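Local coordinates for protein glutathione S-transferase (Sphingobium chungbukense, PDB 6M1T) that binds glutathione and, as a beta-class glutathione S-transferase, probably transfers it to other compounds in detoxification, at residues A[92-97]-A[152-157]; A[111-116]-A[166-171]. One frame throughout, in Å; residues are numbered along the deposited sequence.

Interaction 1. Residues A[92-97]-A[152-157]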
loop_
_atom_site.group_PDB
_atom_site.type_symbol
_atom_site.label_atom_id
_atom_site.label_comp_id
_atom_site.label_asym_id
_atom_site.label_seq_id
_atom_site.Cartn_x
_atom_site.Cartn_y
_atom_site.Cartn_z
ATOM N N TYR A 92 1.946 1.113 -13.826
ATOM C CA TYR A 92 2.204 1.968 -12.625
ATOM C C TYR A 92 0.867 2.463 -12.098
ATOM O O TYR A 92 0.740 2.563 -10.864
ATOM C CB TYR A 92 3.188 3.095 -12.913
ATOM C CG TYR A 92 4.496 2.543 -13.370
ATOM C CD1 TYR A 92 5.445 2.142 -12.454
ATOM C CD2 TYR A 92 4.746 2.363 -14.719
ATOM C CE1 TYR A 92 6.644 1.596 -12.855
ATOM C CE2 TYR A 92 5.938 1.815 -15.141
ATOM C CZ TYR A 92 6.886 1.450 -14.219
ATOM O OH TYR A 92 8.026 0.903 -14.650
ATOM N N ARG A 93 -0.106 2.751 -12.972
ATOM C CA ARG A 93 -1.440 3.230 -12.533
ATOM C C ARG A 93 -2.134 2.095 -11.769
ATOM O O ARG A 93 -2.828 2.405 -10.797
ATOM C CB ARG A 93 -2.312 3.724 -13.690
ATOM C CG ARG A 93 -1.636 4.849 -14.461
ATOM C CD ARG A 93 -2.561 5.766 -15.250
ATOM N NE ARG A 93 -3.158 6.917 -14.575
ATOM C CZ ARG A 93 -2.595 7.697 -13.636
ATOM N NH1 ARG A 93 -3.284 8.702 -13.123
ATOM N NH2 ARG A 93 -1.375 7.488 -13.176
ATOM N N LEU A 94 -1.913 0.837 -12.179
ATOM C CA LEU A 94 -2.443 -0.359 -11.453
ATOM C C LEU A 94 -1.812 -0.430 -10.054
ATOM O O LEU A 94 -2.540 -0.575 -9.072
ATOM C CB LEU A 94 -2.115 -1.656 -12.195
ATOM C CG LEU A 94 -2.541 -2.905 -11.408
ATOM C CD1 LEU A 94 -4.008 -2.819 -11.131
ATOM C CD2 LEU A 94 -2.212 -4.213 -12.099
ATOM N N ILE A 95 -0.493 -0.375 -9.969
ATOM C CA ILE A 95 0.199 -0.446 -8.651
ATOM C C ILE A 95 -0.301 0.699 -7.748
ATOM O O ILE A 95 -0.487 0.494 -6.485
ATOM C CB ILE A 95 1.710 -0.447 -8.888
ATOM C CG1 ILE A 95 2.141 -1.688 -9.669
ATOM C CG2 ILE A 95 2.484 -0.322 -7.583
ATOM C CD1 ILE A 95 3.582 -1.636 -10.127
ATOM N N SER A 96 -0.517 1.874 -8.330
ATOM C CA SER A 96 -1.081 3.074 -7.660
ATOM C C SER A 96 -2.436 2.714 -7.066
ATOM O O SER A 96 -2.676 2.932 -5.834
ATOM C CB SER A 96 -1.193 4.254 -8.624
ATOM O OG SER A 96 -1.719 5.398 -7.980
ATOM N N ARG A 97 -3.312 2.135 -7.886
ATOM C CA ARG A 97 -4.655 1.784 -7.392
ATOM C C ARG A 97 -4.512 0.719 -6.284
ATOM O O ARG A 97 -5.273 0.805 -5.312
ATOM C CB ARG A 97 -5.595 1.394 -8.545
ATOM C CG ARG A 97 -6.129 2.557 -9.393
ATOM C CD ARG A 97 -6.664 3.789 -8.657
ATOM N NE ARG A 97 -5.561 4.659 -8.235
ATOM C CZ ARG A 97 -5.591 5.598 -7.271
ATOM N NH1 ARG A 97 -4.483 6.254 -7.014
ATOM N NH2 ARG A 97 -6.684 5.904 -6.591
ATOM N N SER A 152 -9.291 -6.168 -14.020
ATOM C CA SER A 152 -7.947 -6.267 -13.410
ATOM C C SER A 152 -8.017 -6.688 -11.934
ATOM O O SER A 152 -9.068 -6.585 -11.301
ATOM C CB SER A 152 -7.206 -4.978 -13.541
ATOM O OG SER A 152 -7.567 -4.093 -12.508
ATOM N N VAL A 153 -6.868 -7.065 -11.390
ATOM C CA VAL A 153 -6.776 -7.367 -9.931
ATOM C C VAL A 153 -7.208 -6.144 -9.112
ATOM O O VAL A 153 -7.666 -6.329 -7.979
ATOM C CB VAL A 153 -5.385 -7.873 -9.543
ATOM C CG1 VAL A 153 -5.214 -9.290 -10.052
ATOM C CG2 VAL A 153 -4.254 -6.960 -10.036
ATOM N N ALA A 154 -7.145 -4.929 -9.657
ATOM C CA ALA A 154 -7.570 -3.726 -8.908
ATOM C C ALA A 154 -9.083 -3.758 -8.773
ATOM O O ALA A 154 -9.578 -3.381 -7.708
ATOM C CB ALA A 154 -7.079 -2.456 -9.570
ATOM N N ASP A 155 -9.817 -4.175 -9.812
ATOM C CA ASP A 155 -11.298 -4.326 -9.706
ATOM C C ASP A 155 -11.589 -5.441 -8.675
ATOM O O ASP A 155 -12.523 -5.340 -7.894
ATOM C CB ASP A 155 -11.938 -4.708 -11.051
ATOM C CG ASP A 155 -11.741 -3.672 -12.157
ATOM O OD1 ASP A 155 -12.226 -2.564 -11.995
ATOM O OD2 ASP A 155 -11.058 -3.971 -13.125
ATOM N N ILE A 156 -10.856 -6.539 -8.739
ATOM C CA ILE A 156 -11.104 -7.665 -7.795
ATOM C C ILE A 156 -10.940 -7.143 -6.358
ATOM O O ILE A 156 -11.763 -7.394 -5.509
ATOM C CB ILE A 156 -10.179 -8.848 -8.081
ATOM C CG1 ILE A 156 -10.450 -9.494 -9.455
ATOM C CG2 ILE A 156 -10.371 -9.838 -6.923
ATOM C CD1 ILE A 156 -9.414 -10.561 -9.831
ATOM N N TYR A 157 -9.867 -6.430 -6.101
ATOM C CA TYR A 157 -9.530 -5.929 -4.742
ATOM C C TYR A 157 -10.584 -4.925 -4.257
ATOM O O TYR A 157 -11.116 -5.075 -3.144
ATOM C CB TYR A 157 -8.153 -5.319 -4.846
ATOM C CG TYR A 157 -7.411 -5.085 -3.559
ATOM C CD1 TYR A 157 -7.680 -5.776 -2.387
ATOM C CD2 TYR A 157 -6.325 -4.230 -3.592
ATOM C CE1 TYR A 157 -6.925 -5.544 -1.237
ATOM C CE2 TYR A 157 -5.543 -4.016 -2.474
ATOM C CZ TYR A 157 -5.833 -4.681 -1.300
ATOM O OH TYR A 157 -5.062 -4.396 -0.197
#
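L94 meets the start of helix 153-162 with both of its methyls. Its CG lies anti to the backbone N (chi1 175°), and from it the two methyls reach the other helix. There CD1 presses on A154 CB at 3.5 Å, tighter than usual van der Waals contact, while CD2 meets V153 CG2 at 4.0 Å. The leucine and valine side chains cross at about a right angle. A single methyl at A154 leaves room for L94 between the two short helical segments, whose axes run nearly parallel (13°) and are 9.9 Å apart at closest approach. One turn on, R97 offers only its aliphatic root, CB, to A154 CB at 4.3 Å. Its guanidinium turns away, and NH1 donates in plane to S96 OG at 3.1 Å, an oxygen also bonded to T64 O of the second subunit.

S152 has two roles: its OG touches L94 CD1 and accepts from A154 N at 3.0 Å. S152 N donates to the anti lone pair of D155 OD2, also at 3.0 Å. An alanine in place of S152 would probably leave A154 N without its capping acceptor and open a small gap beside L94 CD1.

S152, the N-cap residue, and D155 thus form a capping box, with F151 packing on I156 beside it, a helix start well known in the all-helical domain of glutathione S-transferases.

Interaction 2. Residues A[111-116]-A[166-171]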
loop_
_atom_site.group_PDB
_atom_site.type_symbol
_atom_site.label_atom_id
_atom_site.label_comp_id
_atom_site.label_asym_id
_atom_site.label_seq_id
_atom_site.Cartn_x
_atom_site.Cartn_y
_atom_site.Cartn_z
ATOM N N PRO A 111 -11.199 0.753 12.546
ATOM C CA PRO A 111 -11.989 1.043 13.750
ATOM C C PRO A 111 -13.420 0.479 13.704
ATOM O O PRO A 111 -13.919 0.023 14.727
ATOM C CB PRO A 111 -12.085 2.574 13.803
ATOM C CG PRO A 111 -10.916 3.052 12.936
ATOM C CD PRO A 111 -10.747 1.981 11.885
ATOM N N LEU A 112 -14.050 0.490 12.528
ATOM C CA LEU A 112 -15.429 -0.046 12.356
ATOM C C LEU A 112 -15.453 -1.553 12.614
ATOM O O LEU A 112 -16.549 -2.026 12.978
ATOM C CB LEU A 112 -15.948 0.244 10.947
ATOM C CG LEU A 112 -16.194 1.700 10.589
ATOM C CD1 LEU A 112 -16.645 1.813 9.143
ATOM C CD2 LEU A 112 -17.231 2.328 11.497
ATOM N N PHE A 113 -14.349 -2.290 12.393
ATOM C CA PHE A 113 -14.269 -3.765 12.595
ATOM C C PHE A 113 -13.531 -4.111 13.900
ATOM O O PHE A 113 -13.197 -5.295 14.117
ATOM C CB PHE A 113 -13.599 -4.468 11.405
ATOM C CG PHE A 113 -14.490 -4.629 10.197
ATOM C CD1 PHE A 113 -15.440 -5.640 10.142
ATOM C CD2 PHE A 113 -14.401 -3.754 9.124
ATOM C CE1 PHE A 113 -16.245 -5.800 9.025
ATOM C CE2 PHE A 113 -15.202 -3.913 8.003
ATOM C CZ PHE A 113 -16.122 -4.941 7.952
ATOM N N THR A 114 -13.261 -3.118 14.740
ATOM C CA THR A 114 -12.672 -3.277 16.089
ATOM C C THR A 114 -13.786 -3.030 17.105
ATOM O O THR A 114 -14.157 -1.883 17.326
ATOM C CB THR A 114 -11.467 -2.342 16.232
ATOM O OG1 THR A 114 -10.593 -2.626 15.138
ATOM C CG2 THR A 114 -10.714 -2.527 17.532
ATOM N N PRO A 115 -14.407 -4.074 17.710
ATOM C CA PRO A 115 -15.392 -3.862 18.784
ATOM C C PRO A 115 -14.881 -2.981 19.947
ATOM O O PRO A 115 -15.651 -2.223 20.471
ATOM C CB PRO A 115 -15.718 -5.300 19.236
ATOM C CG PRO A 115 -15.489 -6.128 17.985
ATOM C CD PRO A 115 -14.249 -5.499 17.372
ATOM N N GLY A 116 -13.591 -3.047 20.291
ATOM C CA GLY A 116 -12.961 -2.158 21.296
ATOM C C GLY A 116 -13.135 -0.662 21.007
ATOM O O GLY A 116 -13.424 0.102 21.964
ATOM N N ALA A 166 -21.606 -2.880 4.127
ATOM C CA ALA A 166 -22.952 -3.407 4.494
ATOM C C ALA A 166 -22.883 -4.074 5.866
ATOM O O ALA A 166 -23.907 -4.140 6.535
ATOM C CB ALA A 166 -23.509 -4.338 3.444
ATOM N N HIS A 167 -21.689 -4.498 6.317
ATOM C CA HIS A 167 -21.514 -5.180 7.618
ATOM C C HIS A 167 -21.184 -4.201 8.731
ATOM O O HIS A 167 -21.125 -4.666 9.855
ATOM C CB HIS A 167 -20.426 -6.249 7.536
ATOM C CG HIS A 167 -20.783 -7.303 6.566
ATOM N ND1 HIS A 167 -21.390 -8.457 6.970
ATOM C CD2 HIS A 167 -20.635 -7.379 5.234
ATOM C CE1 HIS A 167 -21.631 -9.203 5.922
ATOM N NE2 HIS A 167 -21.177 -8.559 4.837
ATOM N N VAL A 168 -20.949 -2.926 8.429
ATOM C CA VAL A 168 -20.622 -1.905 9.465
ATOM C C VAL A 168 -21.554 -0.710 9.294
ATOM O O VAL A 168 -21.111 0.408 9.491
ATOM C CB VAL A 168 -19.134 -1.512 9.425
ATOM C CG1 VAL A 168 -18.272 -2.679 9.860
ATOM C CG2 VAL A 168 -18.722 -0.996 8.044
ATOM N N GLY A 169 -22.810 -0.970 8.919
ATOM C CA GLY A 169 -23.938 -0.032 9.076
ATOM C C GLY A 169 -23.952 1.061 8.033
ATOM O O GLY A 169 -24.498 2.102 8.328
ATOM N N ILE A 170 -23.413 0.825 6.838
ATOM C CA ILE A 170 -23.330 1.844 5.761
ATOM C C ILE A 170 -24.227 1.375 4.618
ATOM O O ILE A 170 -24.047 0.246 4.138
ATOM C CB ILE A 170 -21.862 2.051 5.322
ATOM C CG1 ILE A 170 -21.039 2.702 6.434
ATOM C CG2 ILE A 170 -21.755 2.821 4.018
ATOM C CD1 ILE A 170 -19.556 2.874 6.101
ATOM N N ASP A 171 -25.167 2.211 4.186
ATOM C CA ASP A 171 -26.149 1.843 3.138
ATOM C C ASP A 171 -25.529 2.113 1.769
ATOM O O ASP A 171 -25.312 3.288 1.444
ATOM C CB ASP A 171 -27.455 2.630 3.323
ATOM C CG ASP A 171 -28.406 2.498 2.149
ATOM O OD1 ASP A 171 -27.974 1.994 1.089
ATOM O OD2 ASP A 171 -29.580 2.894 2.305
#
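V168 is wedged between L112 and F113, and its two methyls divide the work. CG1, anti to the carbonyl carbon (chi1 -68°), stands over the centre of the F113 ring, 3.7 Å from its centroid. The line from centroid to methyl lies 13° off the ring normal, so this is a CH-pi contact over the face, with the two side chains crossing at about a right angle. The same methyl reaches L112 O at 3.6 Å. CG2 instead meets L112 CD1 at 3.7 Å, and the CB atoms of L112 and V168 come within 3.9 Å. A beta-branched valine suits this spot because its methyls diverge at once from CB, one for the ring and one for the leucine. L112 CD1 also touches I170 CD1, more distantly at 4.3 Å; the helix 119-139 lies against this inner side, with L112 on A125 and S126 and I170 on V129.

The other side is loose. H167 CB comes obliquely to F113 CE1 at 4.5 Å, and the imidazole belongs to the exposed margin, where NE2 makes a weak hydrogen bond to a pentaethylene glycol molecule, probably from the crystallisation liquor. F113 itself is exposed despite the methyl over one face. G169 follows with a positive phi of 78°, turning the chain between V168 and I170.

With dispersion and CH-pi contacts alone joining the two loops, their cohesion probably rests on the fit of shapes and the partial burial of apolar surface, and little in the chemistry fixes direction as a polar bond would.

Overall arrangement
Two helix-and-loop units of the chain meet at two places. Helix 89-108 runs from residues 92-97 toward the loop holding 111-116, and helix 153-162 runs from 152-157 toward the loop holding 166-171, so interaction 1 joins the helices near their starts and interaction 2 joins the loops after them. Their centres are 25 Å apart, on opposite sides of the chain's centre, and their nearest atoms stay about 12 Å apart. Their relation to glutathione differs: Y157 in interaction 1 belongs to its pocket and touches it, whereas the F113 side chain in interaction 2 stays about 8 Å from a bound glutathione and about 7 Å from the side chain of glutathione-binding H106.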